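Local coordinates for protein endo-1,3-beta-glucanase, family GH16 (Zobellia galactanivorans, PDB 4CTE) that probably hydrolyses internal beta-1,3-glucosidic bonds of laminarin-type glucans, this chain being the family 16 catalytic domain of a longer protein, at residues 99-104 against 195-200; 92-97 against 202-207. The protein carries 1 engineered substitution. All coordinates share one frame; numbering follows the deposited sequence.

Interaction 1. Residues 99-104 against 195-200. With GS1 (1-thio-beta-D-glucopyranose), chain C; GS1 (1-thio-beta-D-glucopyranose), chain B.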
loop_
_atom_site.group_PDB
_atom_site.type_symbol
_atom_site.label_atom_id
_atom_site.label_comp_id
_atom_site.label_asym_id
_atom_site.label_seq_id
_atom_site.Cartn_x
_atom_site.Cartn_y
_atom_site.Cartn_z
ATOM N N TRP A 99 -1.068 1.699 -0.158
ATOM C CA TRP A 99 -2.405 1.500 -0.649
ATOM C C TRP A 99 -3.466 2.057 0.250
ATOM O O TRP A 99 -3.152 2.639 1.290
ATOM C CB TRP A 99 -2.589 -0.013 -0.910
ATOM C CG TRP A 99 -2.321 -0.936 0.243
ATOM C CD1 TRP A 99 -1.135 -1.094 0.971
ATOM C CD2 TRP A 99 -3.217 -2.000 0.718
ATOM N NE1 TRP A 99 -1.251 -2.128 1.872
ATOM C CE2 TRP A 99 -2.491 -2.705 1.781
ATOM C CE3 TRP A 99 -4.532 -2.418 0.379
ATOM C CZ2 TRP A 99 -3.054 -3.779 2.465
ATOM C CZ3 TRP A 99 -5.100 -3.501 1.086
ATOM C CH2 TRP A 99 -4.370 -4.159 2.114
ATOM N N MET A 100 -4.722 1.911 -0.175
ATOM C CA MET A 100 -5.869 2.492 0.516
ATOM C C MET A 100 -7.039 1.548 0.473
ATOM O O MET A 100 -7.199 0.816 -0.503
ATOM C CB MET A 100 -6.272 3.827 -0.135
ATOM C CG MET A 100 -5.123 4.824 -0.307
ATOM S SD MET A 100 -5.663 6.401 -0.958
ATOM C CE MET A 100 -6.418 7.179 0.496
ATOM N N LEU A 101 -7.829 1.581 1.537
ATOM C CA LEU A 101 -9.043 0.795 1.670
ATOM C C LEU A 101 -10.156 1.681 2.117
ATOM O O LEU A 101 -9.922 2.607 2.897
ATOM C CB LEU A 101 -8.862 -0.313 2.695
ATOM C CG LEU A 101 -8.021 -1.525 2.297
ATOM C CD1 LEU A 101 -7.772 -2.380 3.551
ATOM C CD2 LEU A 101 -8.684 -2.354 1.188
ATOM N N GLY A 102 -11.368 1.404 1.643
ATOM C CA GLY A 102 -12.550 2.180 2.070
ATOM C C GLY A 102 -12.831 2.001 3.549
ATOM O O GLY A 102 -12.709 0.879 4.106
ATOM N N ASN A 103 -13.175 3.108 4.202
ATOM C CA ASN A 103 -13.612 3.095 5.606
ATOM C C ASN A 103 -14.698 2.084 5.906
ATOM O O ASN A 103 -14.699 1.475 6.967
ATOM C CB ASN A 103 -14.163 4.464 6.028
ATOM C CG ASN A 103 -13.083 5.456 6.318
ATOM O OD1 ASN A 103 -11.895 5.129 6.317
ATOM N ND2 ASN A 103 -13.487 6.684 6.596
ATOM N N ASN A 104 -15.595 1.887 4.935
ATOM C CA ASN A 104 -16.749 1.002 5.117
ATOM C C ASN A 104 -16.396 -0.485 5.071
ATOM O O ASN A 104 -17.305 -1.294 5.103
ATOM C CB ASN A 104 -17.874 1.366 4.132
ATOM C CG ASN A 104 -17.480 1.133 2.680
ATOM O OD1 ASN A 104 -16.326 0.766 2.363
ATOM N ND2 ASN A 104 -18.443 1.338 1.786
ATOM N N GLU A 195 -14.837 7.798 1.644
ATOM C CA GLU A 195 -13.565 8.048 2.325
ATOM C C GLU A 195 -12.747 6.738 2.421
ATOM O O GLU A 195 -13.334 5.675 2.627
ATOM C CB GLU A 195 -13.783 8.622 3.725
ATOM C CG GLU A 195 -14.434 10.023 3.723
ATOM C CD GLU A 195 -14.222 10.828 5.000
ATOM O OE1 GLU A 195 -13.382 10.457 5.865
ATOM O OE2 GLU A 195 -14.888 11.883 5.127
ATOM N N PHE A 196 -11.418 6.841 2.234
ATOM C CA PHE A 196 -10.454 5.751 2.353
ATOM C C PHE A 196 -9.330 6.087 3.321
ATOM O O PHE A 196 -8.868 7.223 3.374
ATOM C CB PHE A 196 -9.766 5.407 0.992
ATOM C CG PHE A 196 -10.628 4.675 -0.007
ATOM C CD1 PHE A 196 -11.921 5.153 -0.411
ATOM C CD2 PHE A 196 -10.092 3.551 -0.665
ATOM C CE1 PHE A 196 -12.667 4.473 -1.381
ATOM C CE2 PHE A 196 -10.837 2.866 -1.643
ATOM C CZ PHE A 196 -12.126 3.305 -1.976
ATOM N N PHE A 197 -8.874 5.084 4.065
ATOM C CA PHE A 197 -7.668 5.224 4.896
ATOM C C PHE A 197 -6.447 4.644 4.145
ATOM O O PHE A 197 -6.583 3.878 3.167
ATOM C CB PHE A 197 -7.841 4.583 6.282
ATOM C CG PHE A 197 -8.136 3.085 6.267
ATOM C CD1 PHE A 197 -7.094 2.130 6.277
ATOM C CD2 PHE A 197 -9.459 2.639 6.327
ATOM C CE1 PHE A 197 -7.391 0.733 6.295
ATOM C CE2 PHE A 197 -9.769 1.278 6.365
ATOM C CZ PHE A 197 -8.738 0.327 6.348
ATOM N N ILE A 198 -5.257 4.963 4.643
ATOM C CA ILE A 198 -4.002 4.590 4.018
ATOM C C ILE A 198 -3.335 3.439 4.747
ATOM O O ILE A 198 -3.393 3.361 5.989
ATOM C CB ILE A 198 -3.066 5.818 3.999
ATOM C CG1 ILE A 198 -3.663 6.903 3.063
ATOM C CG2 ILE A 198 -1.626 5.438 3.599
ATOM C CD1 ILE A 198 -3.087 8.291 3.225
ATOM N N LEU A 199 -2.696 2.546 3.979
ATOM C CA LEU A 199 -1.886 1.464 4.552
ATOM C C LEU A 199 -0.476 1.473 3.968
ATOM O O LEU A 199 -0.260 1.874 2.791
ATOM C CB LEU A 199 -2.517 0.071 4.347
ATOM C CG LEU A 199 -3.971 -0.182 4.805
ATOM C CD1 LEU A 199 -4.938 0.234 3.704
ATOM C CD2 LEU A 199 -4.156 -1.653 5.208
ATOM N N LEU A 200 0.482 1.061 4.788
ATOM C CA LEU A 200 1.858 0.799 4.344
ATOM C C LEU A 200 2.239 -0.551 4.901
ATOM O O LEU A 200 1.969 -0.816 6.080
ATOM C CB LEU A 200 2.845 1.845 4.849
ATOM C CG LEU A 200 2.839 3.170 4.097
ATOM C CD1 LEU A 200 3.568 4.192 4.946
ATOM C CD2 LEU A 200 3.457 3.007 2.685
HETATM C C1 GS1 C . -3.419 -7.415 -4.304
HETATM S S1 GS1 C . -2.751 -8.674 -5.341
HETATM C C2 GS1 C . -4.334 -8.081 -3.294
HETATM O O2 GS1 C . -5.471 -8.748 -3.845
HETATM C C3 GS1 C . -4.869 -6.913 -2.572
HETATM C C4 GS1 C . -3.677 -6.477 -1.806
HETATM O O4 GS1 C . -4.221 -5.683 -0.788
HETATM C C5 GS1 C . -2.873 -5.697 -2.820
HETATM O O5 GS1 C . -2.330 -6.725 -3.665
HETATM C C6 GS1 C . -1.848 -4.767 -2.167
HETATM O O6 GS1 C . -0.707 -4.789 -3.013
HETATM C C1 GS1 B . -6.575 -8.071 -0.159
HETATM S S1 GS1 B . -5.119 -7.746 -1.143
HETATM C C2 GS1 B . -6.863 -9.581 0.063
HETATM O O2 GS1 B . -6.990 -10.254 -1.189
HETATM C C3 GS1 B . -8.180 -9.662 0.873
HETATM O O3 GS1 B . -8.641 -11.049 1.078
HETATM C C4 GS1 B . -8.092 -8.757 2.176
HETATM O O4 GS1 B . -9.346 -8.756 2.849
HETATM C C5 GS1 B . -7.660 -7.288 1.860
HETATM O O5 GS1 B . -6.421 -7.318 1.086
HETATM C C6 GS1 B . -7.555 -6.299 3.053
HETATM O O6 GS1 B . -6.469 -6.634 3.926
HETATM O O HOH W 1 -15.653 3.786 2.455
#
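Leu199 lays its CB over one face of the Trp99 indole, 3.5 Å from NE1, on the sugar-binding side of the family 16 beta-sandwich. Over the opposite face of that indole sits O4 of the chain C thioglucose, 3.0 Å from Trp99 CZ3, so the ring is sandwiched between leucine and ligand; the chain B thioglucose meets its edge. Trp99 CG stands between the backbone N and the carbonyl carbon (chi1 56°), which folds the indole back over Leu199, and NE1 is held by Asn201.

Phe197 has the same first torsion (60°) and doubles back over Leu101: Leu101 O lies over the ring 3.5 Å from Phe197 CD2, and Leu101 CB packs 3.7 Å from CZ. The amide of Asn103 lies almost coplanar with this ring and sets OD1 against its edge. On the face of Met100 and Ile198, Met100 CE wedges between Phe196 CB and Ile198 CG1. Farther along, Gly102 CA sits 3.8 Å above the centroid of the Phe196 ring, which also meets Trp163 edge-to-face.

Behind these side chains lies antiparallel pairing. Trp99 with Leu199 and Leu101 with Phe197 are hydrogen-bonded pairs, and the bond from Leu199 N to Trp99 O is short at 2.7 Å and nearly straight (171°). Past the paired strands, Asn103 N still reaches Glu195 O, and Ser76 OG bonds both Asn103 ND2 and Glu195 OE1. At this end a water accepts from Asn104 N and donates to Glu195 O, 3.0 Å away.

Interaction 2. Residues 92-97 against 202-207. With GS1 (1-thio-beta-D-glucopyranose), chain C.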
loop_
_atom_site.group_PDB
_atom_site.type_symbol
_atom_site.label_atom_id
_atom_site.label_comp_id
_atom_site.label_asym_id
_atom_site.label_seq_id
_atom_site.Cartn_x
_atom_site.Cartn_y
_atom_site.Cartn_z
ATOM N N GLN A 92 13.733 -11.757 -3.836
ATOM C CA GLN A 92 12.662 -12.683 -4.108
ATOM C C GLN A 92 11.792 -12.920 -2.838
ATOM O O GLN A 92 12.358 -13.144 -1.768
ATOM C CB GLN A 92 13.296 -13.969 -4.612
ATOM C CG GLN A 92 12.313 -14.992 -5.142
ATOM C CD GLN A 92 11.626 -14.574 -6.418
ATOM O OE1 GLN A 92 10.496 -15.030 -6.700
ATOM N NE2 GLN A 92 12.276 -13.696 -7.200
ATOM N N GLY A 93 10.455 -12.833 -2.986
ATOM C CA GLY A 93 9.468 -12.959 -1.926
ATOM C C GLY A 93 8.961 -11.646 -1.329
ATOM O O GLY A 93 7.882 -11.621 -0.736
ATOM N N LEU A 94 9.702 -10.558 -1.531
ATOM C CA LEU A 94 9.333 -9.253 -0.940
ATOM C C LEU A 94 8.157 -8.628 -1.680
ATOM O O LEU A 94 8.132 -8.616 -2.925
ATOM C CB LEU A 94 10.529 -8.312 -0.893
ATOM C CG LEU A 94 11.631 -8.801 0.050
ATOM C CD1 LEU A 94 12.810 -7.888 -0.090
ATOM C CD2 LEU A 94 11.171 -8.885 1.518
ATOM N N TRP A 95 7.180 -8.123 -0.937
ATOM C CA TRP A 95 6.001 -7.551 -1.554
ATOM C C TRP A 95 5.531 -6.327 -0.833
ATOM O O TRP A 95 4.516 -6.368 -0.103
ATOM C CB TRP A 95 4.880 -8.584 -1.616
ATOM C CG TRP A 95 3.587 -8.039 -2.172
ATOM C CD1 TRP A 95 3.375 -6.805 -2.781
ATOM C CD2 TRP A 95 2.272 -8.701 -2.190
ATOM N NE1 TRP A 95 2.065 -6.664 -3.160
ATOM C CE2 TRP A 95 1.351 -7.762 -2.836
ATOM C CE3 TRP A 95 1.790 -9.924 -1.753
ATOM C CZ2 TRP A 95 0.013 -8.061 -3.023
ATOM C CZ3 TRP A 95 0.437 -10.213 -1.948
ATOM C CH2 TRP A 95 -0.427 -9.303 -2.567
ATOM N N PRO A 96 6.240 -5.220 -1.020
ATOM C CA PRO A 96 5.831 -3.963 -0.400
ATOM C C PRO A 96 4.567 -3.369 -1.062
ATOM O O PRO A 96 4.280 -3.648 -2.262
ATOM C CB PRO A 96 7.013 -3.081 -0.666
ATOM C CG PRO A 96 7.474 -3.554 -2.050
ATOM C CD PRO A 96 7.414 -5.036 -1.895
ATOM N N ALA A 97 3.841 -2.537 -0.306
ATOM C CA ALA A 97 2.637 -1.886 -0.855
ATOM C C ALA A 97 2.334 -0.610 -0.120
ATOM O O ALA A 97 2.596 -0.511 1.068
ATOM C CB ALA A 97 1.416 -2.808 -0.813
ATOM N N MET A 202 5.052 -4.333 4.199
ATOM C CA MET A 202 5.890 -5.184 3.350
ATOM C C MET A 202 5.636 -6.665 3.713
ATOM O O MET A 202 6.008 -7.128 4.797
ATOM C CB MET A 202 7.377 -4.864 3.426
ATOM C CG MET A 202 8.155 -5.611 2.317
ATOM S SD MET A 202 9.774 -4.876 1.921
ATOM C CE MET A 202 10.521 -4.772 3.564
ATOM N N ALA A 203 4.964 -7.362 2.810
ATOM C CA ALA A 203 4.655 -8.764 3.015
ATOM C C ALA A 203 5.875 -9.582 2.566
ATOM O O ALA A 203 6.735 -9.084 1.790
ATOM C CB ALA A 203 3.393 -9.109 2.239
ATOM N N VAL A 204 5.978 -10.829 3.056
ATOM C CA VAL A 204 7.041 -11.740 2.650
ATOM C C VAL A 204 6.267 -12.923 2.144
ATOM O O VAL A 204 5.582 -13.565 2.925
ATOM C CB VAL A 204 8.045 -12.158 3.767
ATOM C CG1 VAL A 204 9.096 -13.082 3.183
ATOM C CG2 VAL A 204 8.716 -10.927 4.346
ATOM N N GLY A 205 6.360 -13.167 0.838
ATOM C CA GLY A 205 5.637 -14.265 0.178
ATOM C C GLY A 205 4.146 -14.014 0.049
ATOM O O GLY A 205 3.580 -13.035 0.591
ATOM N N GLY A 206 3.501 -14.919 -0.663
ATOM C CA GLY A 206 2.057 -14.816 -0.906
ATOM C C GLY A 206 1.685 -15.164 -2.336
ATOM O O GLY A 206 2.580 -15.423 -3.175
ATOM N N ASP A 207 0.383 -15.151 -2.621
ATOM C CA ASP A 207 -0.149 -15.556 -3.928
ATOM C C ASP A 207 0.481 -14.794 -5.090
ATOM O O ASP A 207 0.762 -15.400 -6.118
ATOM C CB ASP A 207 -1.673 -15.431 -3.949
ATOM C CG ASP A 207 -2.341 -16.400 -3.006
ATOM O OD1 ASP A 207 -1.781 -17.489 -2.702
ATOM O OD2 ASP A 207 -3.451 -16.072 -2.582
HETATM C C1 GS1 C . -3.419 -7.415 -4.304
HETATM S S1 GS1 C . -2.751 -8.674 -5.341
HETATM C C2 GS1 C . -4.334 -8.081 -3.294
HETATM O O2 GS1 C . -5.471 -8.748 -3.845
HETATM C C3 GS1 C . -4.869 -6.913 -2.572
HETATM C C4 GS1 C . -3.677 -6.477 -1.806
HETATM O O4 GS1 C . -4.221 -5.683 -0.788
HETATM C C5 GS1 C . -2.873 -5.697 -2.820
HETATM O O5 GS1 C . -2.330 -6.725 -3.665
HETATM C C6 GS1 C . -1.848 -4.767 -2.167
HETATM O O6 GS1 C . -0.707 -4.789 -3.013
#
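Trp95 CB rests against the methyl of Ala203, CB to CB 4.2 Å, on the sugar-binding face of two antiparallel strands in the beta-sandwich of the glycoside hydrolase family 16 domain. Trp95 and, on the opposite face, Met202 bury the most surface here. With CG anti to the backbone N (chi1 177°), the indole extends past Ala203 and turns its edge to the chain C thioglucose. Trp95 CH2 lies 3.4 Å from the ring oxygen O5 of that sugar, and Trp95 NE1 gives its O6 a weak, strongly bent hydrogen bond (3.3 Å, 123°). Trp208 meets the indole edge-to-face. With an alanine here the indole is gone, and the sugar would probably lose both the flat edge along O5 and the weak bond to O6, with Trp208 left without its stacking partner.

Met202 points to the other face, into the apolar layer that Ala54 and Met222 continue. Its CG lies 3.9 Å from Pro96 N, and the extended chain sets SD beside Pro96 CB and 4.3 Å from Leu94 CD2.

Trp95 and Ala203 form the hydrogen-bonded antiparallel pair, next to the non-hydrogen-bonded pair of Pro96 and Met202. Trp95 N bonds Ala203 O at 2.9 Å; the return bond, Ala203 N to Trp95 O at 3.1 Å, comes from well above the carbonyl plane (63° out of it). Where the strands give way to loops, Gly205 N closes on Gly93 O at 2.7 Å. Gly205 O, in contrast, is buried at the edge of the Trp95 indole, near CE3, without a polar partner.

Overall arrangement
Followed from the N terminus, the chain enters strand 94-102 through 92-97 and leaves it through 99-104, then makes a long excursion rich in strands before returning along strand 196-204, first through 195-200 and then 202-207. Interaction 1 therefore closes the inner loop, about 90 residues long, and interaction 2 encloses it; the two nest and do not cross. Their centres are about 19 Å apart along one pair of strands, joined in the middle where Leu200 CD2 packs 4.0 Å from Ala97 O. Strand 94-102 carries strands 115-117 and 119-120, strand 196-204 carries strand 62-70, and both contacts touch the chain C thioglucose.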